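Local coordinates for protein aminotransferase, classes I and II (Silicibacter pomeroyi DSS-3, PDB 3H14) that probably catalyses the pyridoxal 5'-phosphate-dependent transfer of an amino group from L-aspartate to 2-oxoglutarate, giving oxaloacetate and L-glutamate, at residues A[9-14]-A[128-133]; A[39-44]-A[228-233]; A[110-115]-A[135-140]; A[206-211]-A[286-291]. All blocks are in the same frame, centred on the assembly; numbering follows the deposited sequence.

Contact 1. Residues A[9-14]-A[128-133]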
# COMPACT_ATOMS: atom_id res chain seq x y z
N SER A 9 -21.38 9.27 2.24
CA SER A 9 -20.46 10.43 2.32
C SER A 9 -19.78 10.64 3.68
O SER A 9 -18.86 11.46 3.79
CB SER A 9 -21.19 11.74 1.95
OG SER A 9 -21.88 12.31 3.06
N ALA A 10 -20.26 9.96 4.72
CA ALA A 10 -19.75 10.16 6.06
C ALA A 10 -18.52 9.26 6.26
O ALA A 10 -18.51 8.42 7.16
CB ALA A 10 -20.84 9.86 7.07
N VAL A 11 -17.52 9.42 5.39
CA VAL A 11 -16.24 8.75 5.56
C VAL A 11 -15.47 9.49 6.63
O VAL A 11 -15.70 10.67 6.86
CB VAL A 11 -15.38 8.69 4.29
CG1 VAL A 11 -15.93 7.66 3.27
CG2 VAL A 11 -15.23 10.07 3.68
N ASP A 12 -14.54 8.76 7.25
CA ASP A 12 -13.74 9.22 8.40
C ASP A 12 -12.51 10.02 7.96
O ASP A 12 -11.79 9.58 7.06
CB ASP A 12 -13.19 8.01 9.16
CG ASP A 12 -14.27 7.10 9.75
OD1 ASP A 12 -15.39 7.55 10.06
OD2 ASP A 12 -13.93 5.90 9.94
N PRO A 13 -12.22 11.16 8.63
CA PRO A 13 -11.00 11.94 8.32
C PRO A 13 -9.77 11.21 8.84
O PRO A 13 -9.85 10.59 9.89
CB PRO A 13 -11.20 13.23 9.10
CG PRO A 13 -12.00 12.82 10.26
CD PRO A 13 -12.97 11.74 9.74
N PHE A 14 -8.67 11.28 8.11
CA PHE A 14 -7.49 10.50 8.44
C PHE A 14 -6.77 11.13 9.61
O PHE A 14 -6.43 12.30 9.58
CB PHE A 14 -6.56 10.36 7.23
CG PHE A 14 -7.06 9.37 6.20
CD1 PHE A 14 -7.93 8.33 6.55
CD2 PHE A 14 -6.64 9.46 4.88
CE1 PHE A 14 -8.38 7.42 5.60
CE2 PHE A 14 -7.07 8.55 3.94
CZ PHE A 14 -7.95 7.53 4.30
N TYR A 128 -9.11 1.30 2.25
CA TYR A 128 -9.96 0.17 1.86
C TYR A 128 -11.35 0.32 2.44
O TYR A 128 -12.33 0.26 1.68
CB TYR A 128 -9.44 -1.19 2.35
CG TYR A 128 -8.14 -1.74 1.82
CD1 TYR A 128 -7.66 -1.42 0.56
CD2 TYR A 128 -7.43 -2.68 2.58
CE1 TYR A 128 -6.48 -1.95 0.12
CE2 TYR A 128 -6.26 -3.22 2.13
CZ TYR A 128 -5.78 -2.86 0.90
OH TYR A 128 -4.59 -3.42 0.48
N ARG A 129 -11.45 0.46 3.77
CA ARG A 129 -12.77 0.57 4.43
C ARG A 129 -13.54 1.78 3.98
O ARG A 129 -14.74 1.71 3.83
CB ARG A 129 -12.70 0.50 5.98
CG ARG A 129 -11.96 1.64 6.65
CD ARG A 129 -11.93 1.45 8.20
NE ARG A 129 -11.10 0.31 8.56
CZ ARG A 129 -9.80 0.37 8.82
NH1 ARG A 129 -9.15 1.53 8.82
NH2 ARG A 129 -9.13 -0.75 9.12
N GLN A 130 -12.85 2.88 3.70
CA GLN A 130 -13.51 4.11 3.32
C GLN A 130 -14.08 4.06 1.90
O GLN A 130 -15.19 4.53 1.66
CB GLN A 130 -12.57 5.33 3.45
CG GLN A 130 -11.94 5.54 4.86
CD GLN A 130 -12.95 5.73 5.97
OE1 GLN A 130 -14.05 6.23 5.76
NE2 GLN A 130 -12.57 5.32 7.19
N ILE A 131 -13.29 3.57 0.96
CA ILE A 131 -13.73 3.40 -0.45
C ILE A 131 -14.90 2.42 -0.51
O ILE A 131 -15.87 2.68 -1.20
CB ILE A 131 -12.61 2.91 -1.36
CG1 ILE A 131 -11.53 3.97 -1.50
CG2 ILE A 131 -13.15 2.51 -2.79
CD1 ILE A 131 -10.24 3.46 -2.23
N LEU A 132 -14.82 1.31 0.21
CA LEU A 132 -15.96 0.38 0.27
C LEU A 132 -17.24 1.03 0.78
O LEU A 132 -18.31 0.94 0.15
CB LEU A 132 -15.60 -0.85 1.08
CG LEU A 132 -14.65 -1.83 0.39
CD1 LEU A 132 -13.93 -2.75 1.41
CD2 LEU A 132 -15.38 -2.71 -0.66
N ARG A 133 -17.14 1.77 1.88
CA ARG A 133 -18.30 2.47 2.43
C ARG A 133 -18.82 3.56 1.48
O ARG A 133 -20.05 3.74 1.33
CB ARG A 133 -17.86 3.12 3.76
CG ARG A 133 -18.98 3.57 4.63
CD ARG A 133 -18.49 4.38 5.88
NE ARG A 133 -19.63 4.87 6.67
CZ ARG A 133 -20.41 5.89 6.30
NH1 ARG A 133 -20.14 6.55 5.18
NH2 ARG A 133 -21.44 6.26 7.05

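Contact 2. Residues A[39-44]-A[228-233]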
# COMPACT_ATOMS: atom_id res chain seq x y z
N GLY A 39 3.39 7.49 3.23
CA GLY A 39 3.38 6.21 2.61
C GLY A 39 3.67 6.30 1.13
O GLY A 39 2.93 5.76 0.34
N GLN A 40 4.74 7.00 0.77
CA GLN A 40 5.10 7.26 -0.63
C GLN A 40 6.60 7.36 -0.70
O GLN A 40 7.22 7.80 0.28
CB GLN A 40 4.56 8.60 -1.12
CG GLN A 40 3.17 8.98 -0.65
CD GLN A 40 2.81 10.42 -0.99
OE1 GLN A 40 3.67 11.30 -1.16
NE2 GLN A 40 1.51 10.68 -1.08
N PRO A 41 7.20 6.97 -1.84
CA PRO A 41 8.64 7.11 -2.00
C PRO A 41 9.15 8.54 -1.82
O PRO A 41 8.42 9.51 -2.07
CB PRO A 41 8.88 6.65 -3.44
CG PRO A 41 7.75 5.78 -3.74
CD PRO A 41 6.59 6.35 -3.02
N GLY A 42 10.39 8.66 -1.36
CA GLY A 42 11.04 9.95 -1.27
C GLY A 42 11.40 10.47 -2.67
O GLY A 42 11.61 11.66 -2.87
N THR A 43 11.45 9.59 -3.66
CA THR A 43 11.91 9.97 -4.99
C THR A 43 10.75 10.29 -5.91
O THR A 43 9.62 9.91 -5.67
CB THR A 43 12.77 8.86 -5.59
OG1 THR A 43 12.10 7.60 -5.44
CG2 THR A 43 14.13 8.82 -4.86
N GLY A 44 11.05 11.05 -6.95
CA GLY A 44 10.11 11.25 -8.04
C GLY A 44 10.26 10.20 -9.13
O GLY A 44 10.99 9.23 -9.00
N PHE A 228 2.00 2.27 -10.31
CA PHE A 228 3.36 2.76 -10.56
C PHE A 228 3.84 3.69 -9.45
O PHE A 228 4.92 4.27 -9.57
CB PHE A 228 3.41 3.46 -11.92
CG PHE A 228 3.24 2.52 -13.06
CD1 PHE A 228 4.33 1.80 -13.52
CD2 PHE A 228 2.00 2.29 -13.63
CE1 PHE A 228 4.21 0.92 -14.54
CE2 PHE A 228 1.86 1.39 -14.69
CZ PHE A 228 2.96 0.69 -15.13
N SER A 229 3.08 3.78 -8.36
CA SER A 229 3.31 4.77 -7.33
C SER A 229 4.45 4.44 -6.35
O SER A 229 4.93 5.35 -5.67
CB SER A 229 2.02 5.03 -6.54
OG SER A 229 1.57 3.84 -5.92
N LYS A 230 4.86 3.17 -6.28
CA LYS A 230 5.77 2.69 -5.24
C LYS A 230 7.15 2.26 -5.78
O LYS A 230 8.05 3.09 -5.83
CB LYS A 230 5.13 1.57 -4.40
CG LYS A 230 3.74 1.91 -3.88
CD LYS A 230 3.70 3.09 -2.88
CE LYS A 230 2.25 3.29 -2.43
NZ LYS A 230 1.92 4.54 -1.72
N TYR A 231 7.35 1.01 -6.16
CA TYR A 231 8.62 0.60 -6.77
C TYR A 231 8.93 1.46 -8.00
O TYR A 231 10.08 1.83 -8.24
CB TYR A 231 8.56 -0.84 -7.23
CG TYR A 231 9.81 -1.26 -7.93
CD1 TYR A 231 11.02 -1.44 -7.21
CD2 TYR A 231 9.84 -1.41 -9.30
CE1 TYR A 231 12.20 -1.80 -7.87
CE2 TYR A 231 11.01 -1.80 -9.94
CZ TYR A 231 12.18 -1.99 -9.23
OH TYR A 231 13.30 -2.35 -9.93
N PHE A 232 7.91 1.77 -8.79
CA PHE A 232 8.17 2.58 -10.00
C PHE A 232 8.26 4.07 -9.76
O PHE A 232 8.58 4.81 -10.67
CB PHE A 232 7.18 2.23 -11.10
CG PHE A 232 7.32 0.83 -11.53
CD1 PHE A 232 8.37 0.46 -12.37
CD2 PHE A 232 6.45 -0.14 -11.07
CE1 PHE A 232 8.54 -0.85 -12.76
CE2 PHE A 232 6.59 -1.45 -11.47
CZ PHE A 232 7.67 -1.81 -12.32
N SER A 233 7.98 4.48 -8.50
CA SER A 233 8.29 5.83 -8.01
C SER A 233 7.55 6.94 -8.75
O SER A 233 8.08 8.03 -8.89
CB SER A 233 9.80 6.08 -8.05
OG SER A 233 10.17 7.18 -7.21

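Contact 3. Residues A[110-115]-A[135-140]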
# COMPACT_ATOMS: atom_id res chain seq x y z
N ALA A 110 -17.23 -3.97 -10.52
CA ALA A 110 -17.39 -5.21 -11.26
C ALA A 110 -17.91 -6.32 -10.38
O ALA A 110 -18.71 -7.16 -10.80
CB ALA A 110 -16.03 -5.62 -11.89
N LEU A 111 -17.49 -6.32 -9.12
CA LEU A 111 -17.68 -7.49 -8.26
C LEU A 111 -18.77 -7.42 -7.19
O LEU A 111 -19.23 -8.47 -6.71
CB LEU A 111 -16.33 -7.85 -7.64
CG LEU A 111 -15.24 -8.34 -8.58
CD1 LEU A 111 -13.96 -8.42 -7.83
CD2 LEU A 111 -15.54 -9.73 -9.21
N PHE A 112 -19.22 -6.22 -6.83
CA PHE A 112 -20.05 -6.10 -5.65
C PHE A 112 -21.21 -5.19 -5.86
O PHE A 112 -21.12 -4.22 -6.62
CB PHE A 112 -19.25 -5.61 -4.43
CG PHE A 112 -17.98 -6.37 -4.21
CD1 PHE A 112 -18.01 -7.75 -4.06
CD2 PHE A 112 -16.77 -5.70 -4.09
CE1 PHE A 112 -16.83 -8.46 -3.85
CE2 PHE A 112 -15.61 -6.38 -3.90
CZ PHE A 112 -15.63 -7.76 -3.78
N ASP A 113 -22.27 -5.48 -5.11
CA ASP A 113 -23.50 -4.71 -5.14
C ASP A 113 -23.75 -4.07 -3.78
O ASP A 113 -23.16 -4.49 -2.76
CB ASP A 113 -24.65 -5.67 -5.49
CG ASP A 113 -24.84 -5.87 -6.99
OD1 ASP A 113 -24.94 -4.85 -7.71
OD2 ASP A 113 -24.92 -7.05 -7.42
N SER A 114 -24.62 -3.07 -3.75
CA SER A 114 -25.01 -2.43 -2.51
C SER A 114 -25.23 -3.46 -1.40
O SER A 114 -25.98 -4.42 -1.58
CB SER A 114 -26.27 -1.65 -2.73
OG SER A 114 -26.07 -0.71 -3.76
N GLY A 115 -24.53 -3.25 -0.29
CA GLY A 115 -24.67 -4.05 0.92
C GLY A 115 -23.79 -5.27 0.97
O GLY A 115 -23.82 -5.99 1.96
N LEU A 135 -18.86 3.65 -1.61
CA LEU A 135 -19.57 2.99 -2.71
C LEU A 135 -20.85 2.22 -2.30
O LEU A 135 -21.48 1.52 -3.12
CB LEU A 135 -18.60 2.02 -3.38
CG LEU A 135 -17.49 2.73 -4.15
CD1 LEU A 135 -16.48 1.69 -4.72
CD2 LEU A 135 -18.01 3.60 -5.26
N GLY A 136 -21.23 2.34 -1.03
CA GLY A 136 -22.37 1.62 -0.49
C GLY A 136 -22.14 0.16 -0.21
O GLY A 136 -23.09 -0.63 -0.12
N LEU A 137 -20.90 -0.23 -0.04
CA LEU A 137 -20.58 -1.59 0.28
C LEU A 137 -20.24 -1.64 1.79
O LEU A 137 -20.16 -0.60 2.46
CB LEU A 137 -19.41 -2.09 -0.57
CG LEU A 137 -19.54 -1.89 -2.07
CD1 LEU A 137 -18.26 -2.31 -2.77
CD2 LEU A 137 -20.82 -2.67 -2.62
N VAL A 138 -20.03 -2.84 2.28
CA VAL A 138 -19.88 -3.08 3.71
C VAL A 138 -18.50 -3.67 4.02
O VAL A 138 -18.24 -4.87 3.84
CB VAL A 138 -20.97 -3.99 4.25
CG1 VAL A 138 -20.73 -4.25 5.77
CG2 VAL A 138 -22.37 -3.38 3.98
N PRO A 139 -17.59 -2.82 4.51
CA PRO A 139 -16.29 -3.37 4.87
C PRO A 139 -16.42 -4.18 6.16
O PRO A 139 -17.17 -3.81 7.03
CB PRO A 139 -15.40 -2.12 5.01
CG PRO A 139 -16.36 -1.01 5.37
CD PRO A 139 -17.69 -1.38 4.79
N VAL A 140 -15.75 -5.32 6.22
CA VAL A 140 -15.76 -6.19 7.39
C VAL A 140 -14.28 -6.32 7.80
O VAL A 140 -13.51 -7.05 7.20
CB VAL A 140 -16.41 -7.57 7.10
CG1 VAL A 140 -16.40 -8.47 8.36
CG2 VAL A 140 -17.86 -7.39 6.64

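Contact 4. Residues A[206-211]-A[286-291]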
# COMPACT_ATOMS: atom_id res chain seq x y z
N ILE A 206 9.35 -3.80 -4.09
CA ILE A 206 9.99 -3.34 -2.86
C ILE A 206 10.08 -4.50 -1.84
O ILE A 206 9.25 -4.67 -0.90
CB ILE A 206 9.29 -2.09 -2.25
CG1 ILE A 206 9.29 -0.97 -3.28
CG2 ILE A 206 10.07 -1.63 -0.98
CD1 ILE A 206 8.53 0.28 -2.85
N GLU A 207 11.10 -5.30 -2.07
CA GLU A 207 11.23 -6.60 -1.44
C GLU A 207 12.68 -6.81 -1.05
O GLU A 207 13.57 -6.31 -1.73
CB GLU A 207 10.82 -7.67 -2.42
CG GLU A 207 9.40 -7.58 -2.91
CD GLU A 207 9.18 -8.46 -4.12
OE1 GLU A 207 9.78 -9.56 -4.13
OE2 GLU A 207 8.46 -8.02 -5.07
N TYR A 208 12.90 -7.51 0.05
CA TYR A 208 14.22 -7.60 0.68
C TYR A 208 14.74 -9.03 0.52
O TYR A 208 15.36 -9.33 -0.50
CB TYR A 208 14.14 -7.11 2.14
CG TYR A 208 13.68 -5.67 2.14
CD1 TYR A 208 12.40 -5.32 2.55
CD2 TYR A 208 14.48 -4.68 1.60
CE1 TYR A 208 11.95 -4.02 2.46
CE2 TYR A 208 14.04 -3.37 1.52
CZ TYR A 208 12.78 -3.04 1.97
OH TYR A 208 12.35 -1.74 1.89
N GLU A 209 14.41 -9.93 1.44
CA GLU A 209 14.80 -11.35 1.26
C GLU A 209 13.63 -12.26 0.85
O GLU A 209 13.83 -13.17 0.07
CB GLU A 209 15.56 -11.89 2.48
CG GLU A 209 15.12 -11.36 3.78
CD GLU A 209 15.87 -10.12 4.25
OE1 GLU A 209 16.72 -9.56 3.51
OE2 GLU A 209 15.59 -9.72 5.40
N ALA A 210 12.41 -11.98 1.30
CA ALA A 210 11.23 -12.73 0.85
C ALA A 210 10.78 -12.33 -0.56
O ALA A 210 10.66 -11.17 -0.87
CB ALA A 210 10.09 -12.53 1.83
N LYS A 211 10.51 -13.31 -1.41
CA LYS A 211 10.05 -13.06 -2.78
C LYS A 211 8.52 -12.85 -2.78
O LYS A 211 7.78 -13.65 -2.21
CB LYS A 211 10.43 -14.24 -3.67
CG LYS A 211 10.04 -14.12 -5.11
CD LYS A 211 10.73 -13.01 -5.83
CE LYS A 211 10.15 -12.83 -7.23
NZ LYS A 211 8.83 -12.13 -7.17
N ASP A 286 18.13 -0.09 -3.15
CA ASP A 286 19.36 -0.16 -2.34
C ASP A 286 19.27 0.79 -1.16
O ASP A 286 19.70 0.47 -0.05
CB ASP A 286 20.63 0.16 -3.16
CG ASP A 286 20.94 -0.87 -4.24
OD1 ASP A 286 20.50 -2.05 -4.12
OD2 ASP A 286 21.59 -0.50 -5.24
N VAL A 287 18.71 1.97 -1.38
CA VAL A 287 18.47 2.90 -0.31
C VAL A 287 17.50 2.33 0.73
O VAL A 287 17.76 2.37 1.92
CB VAL A 287 17.97 4.25 -0.85
CG1 VAL A 287 17.58 5.12 0.28
CG2 VAL A 287 19.09 4.94 -1.70
N TYR A 288 16.40 1.76 0.28
CA TYR A 288 15.47 1.14 1.23
C TYR A 288 16.16 0.01 2.01
O TYR A 288 15.92 -0.12 3.20
CB TYR A 288 14.23 0.57 0.54
CG TYR A 288 13.40 1.52 -0.30
CD1 TYR A 288 13.20 2.83 0.07
CD2 TYR A 288 12.76 1.08 -1.44
CE1 TYR A 288 12.43 3.67 -0.72
CE2 TYR A 288 11.98 1.90 -2.21
CZ TYR A 288 11.81 3.18 -1.85
OH TYR A 288 11.06 4.02 -2.63
N LYS A 289 16.98 -0.80 1.33
CA LYS A 289 17.68 -1.90 1.99
C LYS A 289 18.57 -1.38 3.10
O LYS A 289 18.60 -1.94 4.20
CB LYS A 289 18.47 -2.74 0.97
CG LYS A 289 17.56 -3.61 0.15
CD LYS A 289 18.15 -4.04 -1.15
CE LYS A 289 17.38 -5.22 -1.73
NZ LYS A 289 17.93 -5.57 -3.06
N ALA A 290 19.28 -0.28 2.84
CA ALA A 290 20.17 0.34 3.82
C ALA A 290 19.38 0.92 4.99
O ALA A 290 19.78 0.78 6.15
CB ALA A 290 21.04 1.45 3.13
N ASN A 291 18.24 1.56 4.70
CA ASN A 291 17.43 2.18 5.75
C ASN A 291 16.80 1.15 6.67
O ASN A 291 16.70 1.40 7.87
CB ASN A 291 16.30 3.01 5.15
CG ASN A 291 16.80 4.19 4.36
OD1 ASN A 291 18.02 4.47 4.32
ND2 ASN A 291 15.88 4.88 3.69
O HOH W 1 15.54 -7.48 -3.16

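Contact 1. Residues A[9-14]-A[128-133]
Two hydrogen bonds tie D12 to Q130, one at each end of the glutamine carboxamide. D12 N donates to Q130 OE1 over 3.0 Å, almost straight at 165°, with the donor standing above the amide carbonyl plane. Q130 NE2 donates to D12 OD2 at 3.1 Å. That oxygen lies close to the amide plane, whereas the N-H reaches it from above the carboxylate plane, because the two flat groups are turned 60° apart. The Q130 chain bends at chi2 (-59°), which places CD near D12. With both ends engaged, the amide is probably fixed in rotation.

Q130 and R133 are one turn apart on helix 126-134, which links the neighbouring parallel strands 117-122 and 138-143 of the seven-stranded sheet. Segment 9-14, the loop before helix 17-28, runs over the outer side of this helix as a surface contact.

A second polar approach is not a hydrogen bond. A10 O sits over one face of the R133 guanidinium, 3.2 Å from R133 NH1 but at a poor angle, and it is S7 O that accepts a bond from R133 NH1. A10 centres an inverse gamma turn.

Van der Waals contacts add to this: V11 CG1 lies 3.6 Å from the backbone Q130 O, and V11 CB 3.2 Å from Q130 OE1. The F14 ring, which also packs on P126 and S127, brings CE1 to 4.1 Å from Q130 CG.

Contact 2. Residues A[39-44]-A[228-233]
G39 meets K230 in a short hydrogen bond, 2.6 Å from K230 NZ to G39 O, that approaches nearly along the C=O axis. K230 lies in the Ser-Phe-Ser-Lys sequence characteristic of this aminotransferase family, and by analogy with relatives it is probably the lysine that carries pyridoxal phosphate as a Schiff base. Its chain bends at chi2 (-64°), which places CD, and is extended from there on to NZ. An alanine here would probably leave G39 O without this donor and remove the lysine's hold on G39.

Further on, P41 directs its CB toward the 228-233 loop, and the ring sits against two successive carbonyl oxygens: P41 CD is 3.3 Å from S229 O, while P41 CG is 3.4 Å from K230 O. S229 O has a polar partner as well, the hydroxyl of T235. K230 to S233 form a type I beta turn, closed by a weak bond from S233 N to K230 O, and the turn presents both K230 and S233 to the 39-44 loop.

At T43 and G44 the first segment reaches the S233 hydroxyl, whose OG is anti to the backbone N (chi1 -162°). T43 OG1 and S233 OG are hydrogen-bonded at 2.7 Å. S233 OG donates to G44 O at 2.8 Å, so the serine oxygen is in touch with two partners of the loop. The donor stands well above the carbonyl plane of G44, 57° out of it.

Contact 3. Residues A[110-115]-A[135-140]
The F112 ring is met obliquely by L137 CD1, 3.9 Å from F112 CD2, while one ring face carries L111 CB over its centre from the same segment. The F112 and L137 side chains cross at about a right angle. Beside the ring, both leucine methyls pack on the phenylalanine stem, with L137 CD2 and F112 CB 3.8 Å apart. F112 CG is anti to the carbonyl carbon (chi1 -49°), and beyond it the ring leads away from segment 135-140 and packs on V118 and A163.

L137 CD2 is modelled only 3.0 Å from D113 O, a short approach whose exact length is doubtful. L137 packs in addition on F108 and L132, so it touches a residue of helix 100-111 and one of helix 126-134.

Strand 117-122, helix 126-134 and strand 138-143 form a beta-alpha-beta unit whose two strands are parallel neighbours in the seven-stranded sheet, and the contact joins the lead-in to the first strand with the lead-in to the second. G136, at positive phi, is the C-prime residue of the Schellman motif that ends helix 126-134.

The G136 carbonyl is the other flat group. G115 N donates to G136 O at 3.0 Å with an N-H angle of 160°, lying in the carbonyl plane. S114 CA adds a CA-H...O contact to the same oxygen, at 3.6 Å. Further along, V138 CG2 rests 3.6 Å from G115 O, and backbone bonds from V138 to D116 and V118 then begin the strand pairing.

Contact 4. Residues A[206-211]-A[286-291]
Y208 and K289 bring their CA atoms to 6.8 Å, whereas I206 and Y288 stay at 8.2 Å, a spacing that leaves the meeting of loop and helix to side chains and a water.

With Y208 CG anti to the carbonyl carbon (chi1 -60°), the ring turns an edge to the lysine: K289 CG lies near the ring plane, 3.6 Å from Y208 CD2. The side chains of Y208 and Y288 cross at about a right angle, with Y208 OH 3.3 Å from Y288 CB. That hydroxyl has its polar partner elsewhere, in a hydrogen bond to A313 O. An alanine in place of Y208 would probably leave A313 O without this mate and open a gap beside K289 CG and Y288 CB.

I206 packs obliquely on the Y288 ring, its CG2 3.8 Å from Y288 CD2 and its CD1 3.9 Å from Y288 CE2. One water joins both segments: it donates to E207 O (2.7 Å) and more distantly to Y208 O, and accepts from K289 NZ.

The loop between strands 196-200 and 223-227 thus lies against helix 278-302. E209 adds a salt bridge to R292 of that helix, Y288 meets the F314 ring, and V287 and A290 touch T365 of helix 365-381.

In the fold
From the N terminus, segment 9-14 opens contact 1, 39-44 opens contact 2 and 110-115 opens contact 3. Contact 1 closes at 128-133 and contact 3 just after it at 135-140, so contact 1 crosses both 2 and 3, while contact 3 is nested inside the loop of contact 2. Contact 4 opens at 206-211, contact 2 closes at 228-233, and contact 4 closes at 286-291, crossing it. Contacts 1 and 3 share one flank, where the N-terminal loop meets the beta-alpha-beta edge of the seven-stranded sheet. Contacts 2 and 4 touch: P41 CB lies 3.5 Å from Y288 OH, joining the probable cofactor-lysine loop to helix 278-302.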